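Local coordinates for uncharacterized tRNA/rRNA methyltransferase HI_0380 (Haemophilus influenzae, PDB 3ILK), which probably methylates tRNA or rRNA with S-adenosyl-L-methionine as methyl donor, as a TrmH-family member of the SPOUT superfamily, at residues 10-15 / 34-39. Residues are numbered along the deposited sequence; the frame is centred on the assembly and turned at random.
Sequences IVLIET and TQLCLV
Val39 packs against both Val11 and Ile13, a compact example of how neighbouring parallel strands pack their side chains together on one face of a sheet. Followed outward, its CB lies near Leu12 O and, at 4.1 Å, Ile13 CD1. A chi1 of -175° sets CG1 anti to the backbone N and CG2 anti to the carbonyl carbon, where CG2 meets two methyl groups, 3.6 Å from Val11 CG1 and equally far from Ile13 CD1. Val39 runs beside Ile13, both pointing the same way, whereas it meets Val11 at a slant.

Leu12, on the face it shares with Ile10, Leu36 and Leu38, spans two partners: its CG rests 3.8 Å from CD1 of Leu36, which it crosses at about a right angle, while its CD1 lies beside Leu38 CD2. Between the faces four hydrogen bonds form a parallel ladder: Ile10 N to Gln35 O, Cys37 N to Ile10 O, Leu12 N to Cys37 O and Val39 N to Leu12 O. Past the strand end, Glu14 N reaches Val39 O in a more bent bond (139° at the hydrogen). A water donates to Leu12 O and Val39 O and accepts from Thr15 N.

Helix 18-31 joins strands 8-13 and 35-39 in a beta-alpha-beta crossover; its Met28 packs on Ile10 and Leu36, its Ile21 on Leu38, while Ala71 of helix 68-71 touches Val11, Cys37 and Val39. Strand 109-113 flanks 8-13 on its other edge, bringing Ile13 close to Gly114, probably part of the S-adenosyl-L-methionine site.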
ATOM      1  N   ILE A  10      23.607  -0.897   7.272  1.00 23.94           N
ATOM      2  CA  ILE A  10      23.445   0.088   6.218  1.00 23.67           C
ATOM      3  C   ILE A  10      24.774   0.849   6.075  1.00 23.94           C
ATOM      4  O   ILE A  10      25.246   1.454   7.026  1.00 22.83           O
ATOM      5  CB  ILE A  10      22.267   1.058   6.557  1.00 23.46           C
ATOM      6  CG1 ILE A  10      20.922   0.304   6.639  1.00 24.31           C
ATOM      7  CG2 ILE A  10      22.167   2.259   5.564  1.00 23.10           C
ATOM      8  CD1 ILE A  10      20.437  -0.275   5.321  1.00 21.75           C
ATOM      9  N   VAL A  11      25.387   0.789   4.896  1.00 23.48           N
ATOM     10  CA  VAL A  11      26.667   1.473   4.706  1.00 22.67           C
ATOM     11  C   VAL A  11      26.495   2.666   3.774  1.00 21.70           C
ATOM     12  O   VAL A  11      25.989   2.525   2.689  1.00 20.55           O
ATOM     13  CB  VAL A  11      27.738   0.522   4.099  1.00 24.06           C
ATOM     14  CG1 VAL A  11      29.099   1.305   3.930  1.00 21.10           C
ATOM     15  CG2 VAL A  11      27.843  -0.837   4.952  1.00 20.69           C
ATOM     16  N   LEU A  12      26.955   3.841   4.179  1.00 22.29           N
ATOM     17  CA  LEU A  12      26.907   5.001   3.327  1.00 22.97           C
ATOM     18  C   LEU A  12      28.334   5.439   2.896  1.00 24.88           C
ATOM     19  O   LEU A  12      29.177   5.907   3.741  1.00 22.01           O
ATOM     20  CB  LEU A  12      26.225   6.165   4.069  1.00 23.02           C
ATOM     21  CG  LEU A  12      24.919   5.929   4.834  1.00 24.30           C
ATOM     22  CD1 LEU A  12      24.386   7.285   5.447  1.00 21.58           C
ATOM     23  CD2 LEU A  12      23.829   5.270   3.974  1.00 27.97           C
ATOM     24  N   ILE A  13      28.584   5.288   1.588  1.00 24.45           N
ATOM     25  CA  ILE A  13      29.881   5.655   0.988  1.00 23.82           C
ATOM     26  C   ILE A  13      30.035   7.143   0.767  1.00 24.62           C
ATOM     27  O   ILE A  13      29.339   7.730  -0.062  1.00 24.56           O
ATOM     28  CB  ILE A  13      30.103   5.000  -0.363  1.00 24.13           C
ATOM     29  CG1 ILE A  13      29.807   3.462  -0.300  1.00 20.11           C
ATOM     30  CG2 ILE A  13      31.535   5.222  -0.845  1.00 22.89           C
ATOM     31  CD1 ILE A  13      30.641   2.687   0.730  1.00 17.85           C
ATOM     32  N   GLU A  14      31.014   7.716   1.457  1.00 24.06           N
ATOM     33  CA  GLU A  14      31.392   9.138   1.288  1.00 25.80           C
ATOM     34  C   GLU A  14      30.208  10.027   1.215  1.00 26.83           C
ATOM     35  O   GLU A  14      29.912  10.530   0.159  1.00 29.21           O
ATOM     36  CB  GLU A  14      32.263   9.350   0.047  1.00 23.24           C
ATOM     37  CG  GLU A  14      33.488   8.469   0.069  1.00 25.40           C
ATOM     38  CD  GLU A  14      34.339   8.630  -1.173  1.00 35.43           C
ATOM     39  OE1 GLU A  14      34.261   9.683  -1.862  1.00 42.74           O
ATOM     40  OE2 GLU A  14      35.147   7.747  -1.430  1.00 36.19           O
ATOM     41  N   THR A  15      29.538  10.253   2.335  1.00 27.71           N
ATOM     42  CA  THR A  15      28.451  11.194   2.361  1.00 28.12           C
ATOM     43  C   THR A  15      29.095  12.560   2.291  1.00 28.17           C
ATOM     44  O   THR A  15      30.241  12.711   2.705  1.00 26.16           O
ATOM     45  CB  THR A  15      27.678  11.107   3.701  1.00 29.23           C
ATOM     46  OG1 THR A  15      28.588  11.362   4.804  1.00 29.52           O
ATOM     47  CG2 THR A  15      27.014   9.751   3.847  1.00 30.11           C
ATOM     48  N   THR A  34      18.794  -0.286  12.631  1.00 21.77           N
ATOM     49  CA  THR A  34      19.631   0.358  13.660  1.00 22.23           C
ATOM     50  C   THR A  34      21.129   0.421  13.357  1.00 21.82           C
ATOM     51  O   THR A  34      21.840   1.132  14.058  1.00 23.11           O
ATOM     52  CB  THR A  34      19.504  -0.388  14.995  1.00 21.73           C
ATOM     53  OG1 THR A  34      19.813  -1.766  14.755  1.00 23.21           O
ATOM     54  CG2 THR A  34      18.074  -0.302  15.553  1.00 24.62           C
ATOM     55  N   GLN A  35      21.642  -0.343  12.390  1.00 21.42           N
ATOM     56  CA  GLN A  35      23.097  -0.419  12.223  1.00 22.96           C
ATOM     57  C   GLN A  35      23.568   0.384  11.059  1.00 22.29           C
ATOM     58  O   GLN A  35      23.348  -0.006   9.920  1.00 23.09           O
ATOM     59  CB  GLN A  35      23.584  -1.831  11.990  1.00 24.73           C
ATOM     60  CG  GLN A  35      23.013  -2.862  12.938  1.00 31.11           C
ATOM     61  CD  GLN A  35      23.947  -3.164  14.059  1.00 41.65           C
ATOM     62  OE1 GLN A  35      24.555  -4.237  14.099  1.00 47.69           O
ATOM     63  NE2 GLN A  35      24.111  -2.207  14.974  1.00 45.06           N
ATOM     64  N   LEU A  36      24.262   1.462  11.363  1.00 20.97           N
ATOM     65  CA  LEU A  36      24.728   2.400  10.386  1.00 20.84           C
ATOM     66  C   LEU A  36      26.285   2.430  10.354  1.00 20.80           C
ATOM     67  O   LEU A  36      26.948   2.508  11.390  1.00 20.37           O
ATOM     68  CB  LEU A  36      24.156   3.814  10.713  1.00 19.65           C
ATOM     69  CG  LEU A  36      24.660   4.896   9.763  1.00 18.79           C
ATOM     70  CD1 LEU A  36      24.102   4.661   8.343  1.00 21.14           C
ATOM     71  CD2 LEU A  36      24.274   6.327  10.283  1.00 18.34           C
ATOM     72  N   CYS A  37      26.836   2.379   9.147  1.00 22.02           N
ATOM     73  CA  CYS A  37      28.270   2.499   8.909  1.00 22.70           C
ATOM     74  C   CYS A  37      28.548   3.541   7.817  1.00 23.77           C
ATOM     75  O   CYS A  37      27.954   3.481   6.714  1.00 24.85           O
ATOM     76  CB  CYS A  37      28.800   1.127   8.523  1.00 22.26           C
ATOM     77  SG  CYS A  37      30.553   1.020   8.172  1.00 26.06           S
ATOM     78  N   LEU A  38      29.411   4.507   8.150  1.00 21.91           N
ATOM     79  CA  LEU A  38      29.930   5.562   7.267  1.00 21.56           C
ATOM     80  C   LEU A  38      31.366   5.273   6.763  1.00 21.42           C
ATOM     81  O   LEU A  38      32.242   4.915   7.572  1.00 19.83           O
ATOM     82  CB  LEU A  38      29.880   6.909   8.000  1.00 20.05           C
ATOM     83  CG  LEU A  38      28.584   7.243   8.789  1.00 20.24           C
ATOM     84  CD1 LEU A  38      28.695   8.636   9.451  1.00 18.03           C
ATOM     85  CD2 LEU A  38      27.332   7.164   7.852  1.00 19.06           C
ATOM     86  N   VAL A  39      31.567   5.359   5.435  1.00 21.60           N
ATOM     87  CA  VAL A  39      32.906   5.300   4.833  1.00 22.20           C
ATOM     88  C   VAL A  39      33.322   6.707   4.509  1.00 23.40           C
ATOM     89  O   VAL A  39      32.653   7.409   3.726  1.00 24.69           O
ATOM     90  CB  VAL A  39      32.965   4.403   3.609  1.00 23.16           C
ATOM     91  CG1 VAL A  39      34.429   4.236   3.036  1.00 18.93           C
ATOM     92  CG2 VAL A  39      32.354   2.948   3.934  1.00 22.34           C
TER
HETATM   93  O   HOH W   1      29.980   8.267   4.446  1.00 17.03           O